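Local coordinates for putative metal binding protein RUMGNA_00854 (Ruminococcus gnavus, PDB 3U7Z), which probably binds metal ions such as calcium, although its biological role is not established, at residues 7-16 with 87-97; 47-55 with 79-87. All coordinates share one frame; numbering follows the deposited sequence. Where two conformers were deposited one is given.

The two contacts join different parts of a ubiquitin-like β-grasp domain and lie on opposite sides of the chain's centre. Both are partly buried. Contact 1 pairs the first and last strands in the main sheet: its chemistry is a regular backbone ladder, with V11, V13, F93 and L95 on the buried face, the other face largely polar and watered, and a calcium ion at one end. Contact 2 is smaller and nearer the surface, burying chiefly A82 and I53; it joins the approach to strand 52-56 to a loop through a carboxylate and a few apolar atoms, with a diol, probably from the crystallisation liquor, in between. V87 belongs to both, and T85 packs against F93.

Contact 1: 7-16 with 87-97; sequences KHITVTVIHG and VSDGDAFELTL. With CA (calcium ion), chain G.
T10 to I14 run parallel to A92 to T96, the axes of strands 7-14 and 92-97 being 4.5 Å apart and inclined by 18°. The ladder alternates in the parallel manner: T10 N donates to D91 O, F93 N to T10 O, T12 N to F93 O, and L97 N closes the series on I14 O. This pairing of the first and last strands within a mixed sheet is the hallmark of the β-grasp fold, in keeping with the family's ubiquitin clan. On the face turned to helix 32-38, V11 CG1 meets L95 CD1 at 4.0 Å, and L36 packs on both residues. Nearer the start, I9 CG2 lies 3.7 Å from V87 CG1, the two side chains crossing at about a right angle. The other face is more polar. One water links T10 OG1 and T12 OG1 and donates to F93 O (2.8 Å), while I14 CD1 lies beside T96 OG1 and E94 CB. Before strand 92-97, a type II turn from S88 to D91 is braced by S88 N on D91 OD2 (2.8 Å). With D89 CG anti to its own N (chi1 -173°), OD1 accepts a hydrogen bond from H8 N on the anti side of the carboxylate. D89 OD2 binds a calcium ion at 2.2 Å. The H8 ring lies beside the carboxylate, its plane turned 68° from it, and ND1 is hydrogen-bonded to D26.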
ATOM      1  N   LYS A   7      -6.128  12.471 -10.298  1.00 18.39           N
ATOM      2  CA  LYS A   7      -6.115  11.085 -10.746  1.00 14.76           C
ATOM      3  C   LYS A   7      -7.106  10.336  -9.855  1.00 13.98           C
ATOM      4  O   LYS A   7      -7.214  10.641  -8.665  1.00 18.50           O
ATOM      5  CB  LYS A   7      -4.722  10.532 -10.542  1.00 15.99           C
ATOM      6  CG  LYS A   7      -3.671  11.269 -11.377  1.00 20.45           C
ATOM      7  CD  LYS A   7      -2.301  10.765 -11.041  1.00 26.04           C
ATOM      8  CE  LYS A   7      -1.192  11.749 -11.406  1.00 31.28           C
ATOM      9  NZ  LYS A   7      -1.067  12.787 -10.331  1.00 34.05           N
ATOM     10  N   HIS A   8      -7.775   9.363 -10.436  1.00 11.41           N
ATOM     11  CA  HIS A   8      -8.751   8.553  -9.712  1.00 11.65           C
ATOM     12  C   HIS A   8      -8.183   7.158  -9.633  1.00 12.31           C
ATOM     13  O   HIS A   8      -8.000   6.497 -10.645  1.00 14.20           O
ATOM     14  CB  HIS A   8     -10.072   8.580 -10.503  1.00 14.02           C
ATOM     15  CG  HIS A   8     -10.513   9.963 -10.850  1.00 15.99           C
ATOM     16  ND1 HIS A   8     -10.909  10.868  -9.899  1.00 21.79           N
ATOM     17  CD2 HIS A   8     -10.465  10.643 -12.021  1.00 19.89           C
ATOM     18  CE1 HIS A   8     -11.152  12.039 -10.479  1.00 18.53           C
ATOM     19  NE2 HIS A   8     -10.880  11.927 -11.764  1.00 22.19           N
ATOM     20  N   ILE A   9      -7.932   6.743  -8.402  1.00 11.93           N
ATOM     21  CA  ILE A   9      -7.345   5.431  -8.171  1.00 12.63           C
ATOM     22  C   ILE A   9      -8.082   4.653  -7.098  1.00 11.79           C
ATOM     23  O   ILE A   9      -8.885   5.190  -6.337  1.00 14.96           O
ATOM     24  CB  ILE A   9      -5.854   5.512  -7.831  1.00 13.39           C
ATOM     25  CG1 ILE A   9      -5.616   6.064  -6.455  1.00 14.95           C
ATOM     26  CG2 ILE A   9      -5.135   6.393  -8.833  1.00 14.53           C
ATOM     27  CD1 ILE A   9      -4.232   5.847  -5.959  1.00 18.70           C
ATOM     28  N   THR A  10      -7.803   3.364  -7.068  1.00 10.17           N
ATOM     29  CA  THR A  10      -8.307   2.527  -5.972  1.00  9.60           C
ATOM     30  C   THR A  10      -7.164   1.804  -5.301  1.00  9.53           C
ATOM     31  O   THR A  10      -6.155   1.524  -5.932  1.00 10.22           O
ATOM     32  CB  THR A  10      -9.325   1.489  -6.439  1.00 13.18           C
ATOM     33  OG1 THR A  10      -8.776   0.597  -7.368  1.00 16.91           O
ATOM     34  CG2 THR A  10     -10.452   2.150  -7.154  1.00 17.31           C
ATOM     35  N   VAL A  11      -7.286   1.637  -3.988  1.00  8.34           N
ATOM     36  CA  VAL A  11      -6.357   0.859  -3.189  1.00  8.28           C
ATOM     37  C   VAL A  11      -7.202  -0.164  -2.464  1.00  8.53           C
ATOM     38  O   VAL A  11      -8.101   0.197  -1.704  1.00  9.99           O
ATOM     39  CB  VAL A  11      -5.617   1.721  -2.204  1.00 10.35           C
ATOM     40  CG1 VAL A  11      -4.679   0.855  -1.346  1.00 11.76           C
ATOM     41  CG2 VAL A  11      -4.856   2.839  -2.932  1.00 12.18           C
ATOM     42  N   THR A  12      -6.911  -1.443  -2.678  1.00  7.70           N
ATOM     43  CA  THR A  12      -7.599  -2.517  -1.982  1.00  8.10           C
ATOM     44  C   THR A  12      -6.658  -3.140  -0.976  1.00  7.79           C
ATOM     45  O   THR A  12      -5.516  -3.441  -1.301  1.00  8.85           O
ATOM     46  CB  THR A  12      -8.097  -3.576  -2.954  1.00 10.43           C
ATOM     47  OG1 THR A  12      -8.977  -2.975  -3.914  1.00 11.70           O
ATOM     48  CG2 THR A  12      -8.839  -4.684  -2.254  1.00 12.74           C
ATOM     49  N   VAL A  13      -7.103  -3.214   0.268  1.00  7.74           N
ATOM     50  CA  VAL A  13      -6.374  -3.835   1.334  1.00  7.67           C
ATOM     51  C   VAL A  13      -6.875  -5.242   1.521  1.00  7.66           C
ATOM     52  O   VAL A  13      -8.046  -5.430   1.783  1.00 10.26           O
ATOM     53  CB  VAL A  13      -6.457  -3.036   2.619  1.00  8.46           C
ATOM     54  CG1 VAL A  13      -5.695  -3.694   3.730  1.00  9.63           C
ATOM     55  CG2 VAL A  13      -6.011  -1.586   2.372  1.00  9.38           C
ATOM     56  N   ILE A  14      -5.984  -6.204   1.388  1.00  8.98           N
ATOM     57  CA  ILE A  14      -6.313  -7.624   1.600  0.50 10.03           C
ATOM     58  C   ILE A  14      -5.670  -8.049   2.922  1.00  9.54           C
ATOM     59  O   ILE A  14      -4.455  -8.205   3.063  1.00 10.62           O
ATOM     60  CB  ILE A  14      -5.930  -8.528   0.426  0.50 10.51           C
ATOM     61  CG1 ILE A  14      -6.596  -8.062  -0.877  0.50 12.08           C
ATOM     62  CG2 ILE A  14      -6.406  -9.946   0.657  0.50 12.58           C
ATOM     63  CD1 ILE A  14      -5.793  -7.085  -1.677  0.50 12.06           C
ATOM     64  N   HIS A  15      -6.536  -8.145   3.899  1.00 10.20           N
ATOM     65  CA  HIS A  15      -6.181  -8.398   5.255  1.00 10.46           C
ATOM     66  C   HIS A  15      -5.779  -9.877   5.475  1.00 12.17           C
ATOM     67  O   HIS A  15      -6.021 -10.759   4.633  1.00 12.21           O
ATOM     68  CB  HIS A  15      -7.328  -7.967   6.204  1.00 10.84           C
ATOM     69  CG  HIS A  15      -7.427  -6.481   6.395  1.00 10.21           C
ATOM     70  ND1 HIS A  15      -6.510  -5.787   7.153  1.00 11.04           N
ATOM     71  CD2 HIS A  15      -8.259  -5.552   5.856  1.00 12.18           C
ATOM     72  CE1 HIS A  15      -6.832  -4.497   7.157  1.00 10.99           C
ATOM     73  NE2 HIS A  15      -7.884  -4.322   6.359  1.00 11.86           N
ATOM     74  N   GLY A  16      -5.265 -10.112   6.681  1.00 12.74           N
ATOM     75  CA  GLY A  16      -4.833 -11.437   7.113  1.00 15.09           C
ATOM     76  C   GLY A  16      -5.931 -12.475   7.082  1.00 15.41           C
ATOM     77  O   GLY A  16      -5.619 -13.618   6.800  1.00 21.08           O
ATOM     78  N   VAL A  87       1.850   7.277  -9.161  1.00 14.54           N
ATOM     79  CA  VAL A  87       0.405   7.052  -9.314  1.00 14.11           C
ATOM     80  C   VAL A  87      -0.046   7.552 -10.693  1.00 11.20           C
ATOM     81  O   VAL A  87       0.354   8.639 -11.122  1.00 14.59           O
ATOM     82  CB  VAL A  87      -0.296   7.776  -8.151  1.00 16.63           C
ATOM     83  CG1 VAL A  87      -1.802   8.026  -8.358  1.00 19.44           C
ATOM     84  CG2 VAL A  87      -0.035   6.969  -6.865  1.00 21.55           C
ATOM     85  N   SER A  88      -0.871   6.766 -11.386  1.00  9.47           N
ATOM     86  CA  SER A  88      -1.488   7.144 -12.668  1.00  8.21           C
ATOM     87  C   SER A  88      -2.978   7.094 -12.542  1.00  8.66           C
ATOM     88  O   SER A  88      -3.528   6.285 -11.787  1.00  9.45           O
ATOM     89  CB  SER A  88      -1.056   6.159 -13.748  1.00  9.51           C
ATOM     90  OG  SER A  88       0.344   6.157 -13.925  1.00 11.71           O
ATOM     91  N   ASP A  89      -3.639   7.952 -13.320  1.00 10.34           N
ATOM     92  CA  ASP A  89      -5.086   7.926 -13.376  1.00 10.49           C
ATOM     93  C   ASP A  89      -5.547   6.524 -13.748  1.00 11.70           C
ATOM     94  O   ASP A  89      -5.069   5.918 -14.702  1.00 14.42           O
ATOM     95  CB  ASP A  89      -5.616   8.988 -14.344  1.00 12.27           C
ATOM     96  CG  ASP A  89      -7.106   9.106 -14.320  1.00 13.43           C
ATOM     97  OD1 ASP A  89      -7.745   8.973 -13.266  1.00 15.66           O
ATOM     98  OD2 ASP A  89      -7.662   9.398 -15.423  1.00 17.78           O
ATOM     99  N   GLY A  90      -6.534   6.036 -13.012  1.00 12.97           N
ATOM    100  CA  GLY A  90      -7.109   4.737 -13.292  1.00 13.35           C
ATOM    101  C   GLY A  90      -6.414   3.575 -12.615  1.00 13.53           C
ATOM    102  O   GLY A  90      -6.889   2.450 -12.716  1.00 15.14           O
ATOM    103  N   ASP A  91      -5.321   3.827 -11.908  1.00 10.24           N
ATOM    104  CA  ASP A  91      -4.597   2.738 -11.268  1.00 10.49           C
ATOM    105  C   ASP A  91      -5.411   2.061 -10.213  1.00  9.06           C
ATOM    106  O   ASP A  91      -6.169   2.695  -9.481  1.00 10.52           O
ATOM    107  CB  ASP A  91      -3.305   3.213 -10.593  1.00 10.14           C
ATOM    108  CG  ASP A  91      -2.122   3.401 -11.532  1.00 12.69           C
ATOM    109  OD1 ASP A  91      -2.148   2.936 -12.685  1.00 14.91           O
ATOM    110  OD2 ASP A  91      -1.132   3.992 -11.059  1.00 12.20           O
ATOM    111  N   ALA A  92      -5.187   0.765 -10.105  1.00 10.89           N
ATOM    112  CA  ALA A  92      -5.702  -0.042  -8.970  1.00  9.57           C
ATOM    113  C   ALA A  92      -4.483  -0.678  -8.295  1.00  9.63           C
ATOM    114  O   ALA A  92      -3.706  -1.385  -8.959  1.00 11.49           O
ATOM    115  CB  ALA A  92      -6.640  -1.127  -9.481  1.00 11.58           C
ATOM    116  N   PHE A  93      -4.286  -0.373  -7.023  1.00  7.75           N
ATOM    117  CA  PHE A  93      -3.241  -0.938  -6.220  1.00  6.95           C
ATOM    118  C   PHE A  93      -3.835  -1.830  -5.192  1.00  8.57           C
ATOM    119  O   PHE A  93      -4.976  -1.661  -4.792  1.00  9.18           O
ATOM    120  CB  PHE A  93      -2.430   0.119  -5.489  1.00  9.21           C
ATOM    121  CG  PHE A  93      -1.616   0.974  -6.387  1.00 10.55           C
ATOM    122  CD1 PHE A  93      -0.349   0.595  -6.743  1.00 11.02           C
ATOM    123  CD2 PHE A  93      -2.107   2.206  -6.878  1.00 11.13           C
ATOM    124  CE1 PHE A  93       0.462   1.368  -7.579  1.00 12.75           C
ATOM    125  CE2 PHE A  93      -1.310   2.974  -7.760  1.00 11.80           C
ATOM    126  CZ  PHE A  93      -0.017   2.547  -8.076  1.00 14.51           C
ATOM    127  N   GLU A  94      -3.040  -2.802  -4.764  1.00  8.28           N
ATOM    128  CA  GLU A  94      -3.433  -3.675  -3.649  1.00  9.32           C
ATOM    129  C   GLU A  94      -2.312  -3.652  -2.607  1.00  8.29           C
ATOM    130  O   GLU A  94      -1.106  -3.580  -2.960  1.00  8.87           O
ATOM    131  CB  GLU A  94      -3.716  -5.111  -4.126  1.00  9.78           C
ATOM    132  CG  GLU A  94      -4.640  -5.159  -5.324  1.00 11.84           C
ATOM    133  CD  GLU A  94      -3.986  -4.874  -6.707  1.00 11.25           C
ATOM    134  OE1 GLU A  94      -2.827  -5.295  -6.946  1.00 13.52           O
ATOM    135  OE2 GLU A  94      -4.663  -4.288  -7.592  1.00 13.98           O
ATOM    136  N   LEU A  95      -2.699  -3.737  -1.351  1.00  7.72           N
ATOM    137  CA  LEU A  95      -1.773  -3.947  -0.206  1.00  8.05           C
ATOM    138  C   LEU A  95      -2.228  -5.263   0.434  1.00  7.46           C
ATOM    139  O   LEU A  95      -3.343  -5.371   0.931  1.00  7.30           O
ATOM    140  CB  LEU A  95      -1.840  -2.814   0.811  1.00  9.29           C
ATOM    141  CG  LEU A  95      -1.443  -1.476   0.247  1.00 14.32           C
ATOM    142  CD1 LEU A  95      -1.810  -0.329   1.155  1.00 17.02           C
ATOM    143  CD2 LEU A  95      -0.029  -1.410  -0.095  1.00 19.84           C
ATOM    144  N   THR A  96      -1.375  -6.287   0.394  1.00  8.06           N
ATOM    145  CA  THR A  96      -1.720  -7.612   0.841  1.00  8.20           C
ATOM    146  C   THR A  96      -0.809  -8.038   1.944  1.00  7.64           C
ATOM    147  O   THR A  96       0.382  -7.897   1.853  1.00  8.81           O
ATOM    148  CB  THR A  96      -1.581  -8.640  -0.297  1.00 10.11           C
ATOM    149  OG1 THR A  96      -2.386  -8.193  -1.371  1.00 12.69           O
ATOM    150  CG2 THR A  96      -2.038 -10.028   0.110  1.00 12.06           C
ATOM    151  N   LEU A  97      -1.409  -8.596   2.979  1.00  8.91           N
ATOM    152  CA  LEU A  97      -0.629  -9.181   4.068  1.00  8.92           C
ATOM    153  C   LEU A  97      -0.133 -10.550   3.645  1.00  8.99           C
ATOM    154  O   LEU A  97      -0.925 -11.455   3.498  1.00 12.32           O
ATOM    155  CB  LEU A  97      -1.390  -9.216   5.376  1.00  9.69           C
ATOM    156  CG  LEU A  97      -0.569  -9.525   6.625  1.00 12.02           C
ATOM    157  CD1 LEU A  97       0.559  -8.591   6.894  1.00 13.21           C
ATOM    158  CD2 LEU A  97      -1.485  -9.634   7.828  1.00 16.84           C
TER
HETATM  159 CA    CA G 139      -7.759  10.323 -17.456  0.50 19.56          CA
HETATM  160  O   HOH W   1      -7.575  -1.653  -5.961  1.00 12.27           O
HETATM  161  O   HOH W   2      -8.923   1.893 -10.084  1.00 25.88           O
HETATM  162  O   HOH W   3      -3.799 -12.074   3.355  1.00 28.60           O

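Contact 2: 47-55 with 79-87; sequences GEYGLFITT and NTSADQTPV. With EDO (1,2-ethanediol), chain J.
G50 and S81 bring the two backbones closest, their CA atoms 5.3 Å apart, where the chain leaving the type I turn G47-G50 for strand 52-56 passes S81 and the short 3-10 segment 82-83. The direct polar link is an almost straight hydrogen bond, 177° at the hydrogen, from L51 N to D83 OD1 at 2.9 Å. The same oxygen accepts S81 OG at 2.7 Å, and the two donors reach it from opposite faces of the carboxylate plane. This double grip should limit rotation of the D83 carboxylate, whose CG is placed between its backbone N and carbonyl carbon (chi1 54°). S81 CB and OG also lie against Y49 O and G50 CA. Within the loop, S81 O takes Q84 N and T85 OG1 from opposite faces of its own plane. Farther out, Q84 NE2 donates to a water that in turn donates to E48 O.

Beside this polar cluster, I53 CD1 touches A82 CB at 3.9 Å. A 1,2-ethanediol, probably from the crystallisation liquor, bridges the adjoining backbones: its O2 donates to L51 O (2.7 Å) and accepts A82 N (2.8 Å), while O1 accepts I53 N (2.9 Å). The contact ties the start of the middle strand of the small antiparallel sheet to the loop held on helix 32-38. Strand 52-56 pairs with strand 42-45, where T54 and T55 both face the calcium ligand D43 in a classic β bulge, while A82 is hydrogen-bonded through its backbone to G33 of the helix.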
ATOM      1  N   GLY A  47      13.571   4.371   5.638  1.00  8.46           N
ATOM      2  CA  GLY A  47      14.804   3.629   5.623  1.00  8.55           C
ATOM      3  C   GLY A  47      15.463   3.761   4.293  1.00  8.94           C
ATOM      4  O   GLY A  47      14.960   4.395   3.394  1.00  9.74           O
ATOM      5  N   GLU A  48      16.573   3.082   4.128  1.00  9.44           N
ATOM      6  CA  GLU A  48      17.408   3.367   2.952  1.00  9.55           C
ATOM      7  C   GLU A  48      16.826   2.941   1.629  1.00  9.49           C
ATOM      8  O   GLU A  48      17.240   3.463   0.615  1.00 11.52           O
ATOM      9  CB  GLU A  48      18.790   2.763   3.113  1.00 10.68           C
ATOM     10  CG  GLU A  48      18.852   1.250   3.121  1.00 12.05           C
ATOM     11  CD  GLU A  48      20.284   0.781   3.128  1.00 13.37           C
ATOM     12  OE1 GLU A  48      20.915   0.981   2.079  1.00 14.02           O
ATOM     13  OE2 GLU A  48      20.724   0.314   4.185  1.00 13.52           O
ATOM     14  N   TYR A  49      15.903   1.970   1.626  1.00  9.49           N
ATOM     15  CA  TYR A  49      15.245   1.557   0.393  1.00 10.16           C
ATOM     16  C   TYR A  49      13.847   2.130   0.280  1.00 10.88           C
ATOM     17  O   TYR A  49      13.059   1.685  -0.558  1.00 14.37           O
ATOM     18  CB  TYR A  49      15.149   0.042   0.320  1.00 10.41           C
ATOM     19  CG  TYR A  49      16.466  -0.651   0.375  1.00 10.33           C
ATOM     20  CD1 TYR A  49      17.429  -0.433  -0.575  1.00 11.68           C
ATOM     21  CD2 TYR A  49      16.761  -1.517   1.386  1.00 13.33           C
ATOM     22  CE1 TYR A  49      18.674  -1.093  -0.505  1.00 13.85           C
ATOM     23  CE2 TYR A  49      17.984  -2.145   1.456  1.00 13.47           C
ATOM     24  CZ  TYR A  49      18.936  -1.924   0.553  1.00 12.82           C
ATOM     25  OH  TYR A  49      20.136  -2.589   0.650  1.00 16.93           O
ATOM     26  N   GLY A  50      13.495   3.100   1.106  1.00 11.35           N
ATOM     27  CA  GLY A  50      12.165   3.674   1.130  1.00 11.59           C
ATOM     28  C   GLY A  50      11.295   3.119   2.227  1.00 10.21           C
ATOM     29  O   GLY A  50      11.746   2.370   3.098  1.00 10.24           O
ATOM     30  N   LEU A  51      10.036   3.514   2.220  1.00 10.37           N
ATOM     31  CA  LEU A  51       9.128   3.259   3.304  1.00 11.52           C
ATOM     32  C   LEU A  51       8.926   1.770   3.540  1.00  8.43           C
ATOM     33  O   LEU A  51       8.681   1.021   2.572  1.00 11.11           O
ATOM     34  CB  LEU A  51       7.789   3.916   2.954  1.00 12.16           C
ATOM     35  CG  LEU A  51       6.715   3.941   4.039  1.00 16.21           C
ATOM     36  CD1 LEU A  51       7.187   4.696   5.292  1.00 19.67           C
ATOM     37  CD2 LEU A  51       5.379   4.532   3.511  1.00 16.93           C
ATOM     38  N   PHE A  52       9.030   1.351   4.790  1.00  8.67           N
ATOM     39  CA  PHE A  52       8.696   0.003   5.204  1.00 10.13           C
ATOM     40  C   PHE A  52       7.346   0.109   5.927  1.00  8.49           C
ATOM     41  O   PHE A  52       7.239   0.669   6.996  1.00 10.09           O
ATOM     42  CB  PHE A  52       9.791  -0.470   6.154  1.00 12.19           C
ATOM     43  CG  PHE A  52       9.512  -1.747   6.895  1.00 15.83           C
ATOM     44  CD1 PHE A  52       8.862  -2.812   6.310  1.00 16.76           C
ATOM     45  CD2 PHE A  52       9.880  -1.841   8.234  1.00 22.07           C
ATOM     46  CE1 PHE A  52       8.639  -4.000   7.020  1.00 19.37           C
ATOM     47  CE2 PHE A  52       9.673  -3.003   8.935  1.00 22.59           C
ATOM     48  CZ  PHE A  52       9.030  -4.074   8.311  1.00 19.70           C
ATOM     49  N   ILE A  53       6.314  -0.388   5.283  1.00  8.32           N
ATOM     50  CA  ILE A  53       4.914  -0.339   5.785  1.00  8.62           C
ATOM     51  C   ILE A  53       4.695  -1.507   6.725  1.00  7.98           C
ATOM     52  O   ILE A  53       4.828  -2.684   6.322  1.00  9.66           O
ATOM     53  CB  ILE A  53       3.905  -0.381   4.614  1.00  9.41           C
ATOM     54  CG1 ILE A  53       4.054   0.889   3.765  1.00 14.48           C
ATOM     55  CG2 ILE A  53       2.456  -0.546   5.095  1.00 10.92           C
ATOM     56  CD1 ILE A  53       3.227   0.866   2.527  1.00 18.26           C
ATOM     57  N   THR A  54       4.327  -1.200   7.958  1.00  7.86           N
ATOM     58  CA  THR A  54       4.083  -2.144   9.032  1.00  9.16           C
ATOM     59  C   THR A  54       2.590  -2.349   9.302  1.00  8.08           C
ATOM     60  O   THR A  54       2.196  -3.419   9.723  1.00  9.47           O
ATOM     61  CB  THR A  54       4.848  -1.666  10.323  1.00 11.61           C
ATOM     62  OG1 THR A  54       4.425  -0.346  10.622  1.00 18.80           O
ATOM     63  CG2 THR A  54       6.380  -1.767  10.099  1.00 19.13           C
ATOM     64  N   THR A  55       1.795  -1.303   9.120  1.00  7.92           N
ATOM     65  CA  THR A  55       0.378  -1.331   9.442  1.00  7.64           C
ATOM     66  C   THR A  55      -0.394  -0.770   8.283  1.00  6.91           C
ATOM     67  O   THR A  55      -0.033   0.281   7.745  1.00  7.74           O
ATOM     68  CB  THR A  55       0.059  -0.506  10.702  1.00  9.57           C
ATOM     69  OG1 THR A  55       0.830  -0.996  11.782  1.00 13.14           O
ATOM     70  CG2 THR A  55      -1.434  -0.511  11.090  1.00 11.22           C
ATOM     71  N   ASN A  79       8.029  -2.771  -7.806  1.00 15.66           N
ATOM     72  CA  ASN A  79       9.446  -2.861  -7.467  1.00 16.46           C
ATOM     73  C   ASN A  79       9.916  -1.783  -6.538  1.00 16.43           C
ATOM     74  O   ASN A  79      10.994  -1.923  -5.931  1.00 22.64           O
ATOM     75  CB  ASN A  79      10.296  -2.828  -8.736  1.00 17.90           C
ATOM     76  CG  ASN A  79      10.012  -4.028  -9.626  1.00 20.01           C
ATOM     77  OD1 ASN A  79       9.866  -5.174  -9.127  1.00 25.97           O
ATOM     78  ND2 ASN A  79       9.878  -3.778 -10.923  1.00 25.96           N
ATOM     79  N   THR A  80       9.115  -0.736  -6.421  1.00 15.87           N
ATOM     80  CA  THR A  80       9.448   0.459  -5.693  1.00 18.01           C
ATOM     81  C   THR A  80       8.770   0.443  -4.322  1.00 15.01           C
ATOM     82  O   THR A  80       7.704  -0.143  -4.138  1.00 15.70           O
ATOM     83  CB  THR A  80       8.954   1.719  -6.467  1.00 16.79           C
ATOM     84  OG1 THR A  80       7.601   1.517  -6.971  1.00 16.39           O
ATOM     85  CG2 THR A  80       9.868   1.996  -7.667  1.00 23.31           C
ATOM     86  N   SER A  81       9.388   1.085  -3.337  1.00 15.53           N
ATOM     87  CA  SER A  81       8.705   1.366  -2.081  1.00 13.19           C
ATOM     88  C   SER A  81       7.517   2.293  -2.371  1.00 13.15           C
ATOM     89  O   SER A  81       7.449   2.985  -3.434  1.00 13.69           O
ATOM     90  CB  SER A  81       9.637   2.073  -1.079  1.00 14.92           C
ATOM     91  OG  SER A  81      10.130   3.240  -1.711  1.00 17.96           O
ATOM     92  N   ALA A  82       6.582   2.332  -1.452  1.00 13.29           N
ATOM     93  CA  ALA A  82       5.365   3.150  -1.681  1.00 14.36           C
ATOM     94  C   ALA A  82       5.670   4.623  -1.963  1.00 14.57           C
ATOM     95  O   ALA A  82       5.039   5.265  -2.793  1.00 15.64           O
ATOM     96  CB  ALA A  82       4.373   3.031  -0.488  1.00 16.70           C
ATOM     97  N   ASP A  83       6.646   5.174  -1.264  1.00 15.64           N
ATOM     98  CA  ASP A  83       6.987   6.567  -1.436  1.00 17.36           C
ATOM     99  C   ASP A  83       7.693   6.886  -2.769  1.00 18.04           C
ATOM    100  O   ASP A  83       7.885   8.060  -3.055  1.00 21.62           O
ATOM    101  CB  ASP A  83       7.787   7.118  -0.246  1.00 18.20           C
ATOM    102  CG  ASP A  83       9.017   6.315   0.093  1.00 20.67           C
ATOM    103  OD1 ASP A  83       9.084   5.076  -0.066  1.00 15.80           O
ATOM    104  OD2 ASP A  83       9.930   6.937   0.636  1.00 27.68           O
ATOM    105  N   GLN A  84       8.060   5.868  -3.555  1.00 16.05           N
ATOM    106  CA  GLN A  84       8.678   6.010  -4.853  1.00 18.19           C
ATOM    107  C   GLN A  84       7.835   5.390  -5.998  1.00 18.38           C
ATOM    108  O   GLN A  84       8.327   5.179  -7.094  1.00 19.10           O
ATOM    109  CB  GLN A  84      10.045   5.306  -4.811  1.00 22.16           C
ATOM    110  CG  GLN A  84      11.029   5.982  -3.846  1.00 27.20           C
ATOM    111  CD  GLN A  84      12.266   5.143  -3.477  1.00 31.39           C
ATOM    112  OE1 GLN A  84      12.769   4.357  -4.283  1.00 39.17           O
ATOM    113  NE2 GLN A  84      12.774   5.330  -2.250  1.00 33.45           N
ATOM    114  N   THR A  85       6.577   5.056  -5.707  1.00 15.39           N
ATOM    115  CA  THR A  85       5.675   4.361  -6.652  1.00 14.69           C
ATOM    116  C   THR A  85       4.782   5.435  -7.274  1.00 13.05           C
ATOM    117  O   THR A  85       3.968   6.016  -6.607  1.00 13.90           O
ATOM    118  CB  THR A  85       4.845   3.294  -5.963  1.00 13.35           C
ATOM    119  OG1 THR A  85       5.699   2.289  -5.379  1.00 14.83           O
ATOM    120  CG2 THR A  85       3.907   2.624  -6.954  1.00 15.87           C
ATOM    121  N   PRO A  86       4.987   5.714  -8.560  1.00 16.28           N
ATOM    122  CA  PRO A  86       4.172   6.749  -9.166  1.00 13.36           C
ATOM    123  C   PRO A  86       2.731   6.314  -9.315  1.00 13.59           C
ATOM    124  O   PRO A  86       2.458   5.120  -9.555  1.00 15.60           O
ATOM    125  CB  PRO A  86       4.774   6.927 -10.551  1.00 16.59           C
ATOM    126  CG  PRO A  86       6.044   6.299 -10.550  1.00 19.47           C
ATOM    127  CD  PRO A  86       6.022   5.233  -9.472  1.00 15.43           C
ATOM    128  N   VAL A  87       1.850   7.277  -9.161  1.00 14.54           N
ATOM    129  CA  VAL A  87       0.405   7.052  -9.314  1.00 14.11           C
ATOM    130  C   VAL A  87      -0.046   7.552 -10.693  1.00 11.20           C
ATOM    131  O   VAL A  87       0.354   8.639 -11.122  1.00 14.59           O
ATOM    132  CB  VAL A  87      -0.296   7.776  -8.151  1.00 16.63           C
ATOM    133  CG1 VAL A  87      -1.802   8.026  -8.358  1.00 19.44           C
ATOM    134  CG2 VAL A  87      -0.035   6.969  -6.865  1.00 21.55           C
TER
HETATM  135  C1  EDO J 145       6.125  -1.858   1.679  1.00 19.58           C
HETATM  136  O1  EDO J 145       6.917  -1.993   2.928  1.00 16.50           O
HETATM  137  C2  EDO J 145       6.840  -1.009   0.573  1.00 23.59           C
HETATM  138  O2  EDO J 145       6.775   0.478   0.678  1.00 14.21           O
HETATM  139  O   HOH W   4      15.293   5.106  -1.265  1.00 43.03           O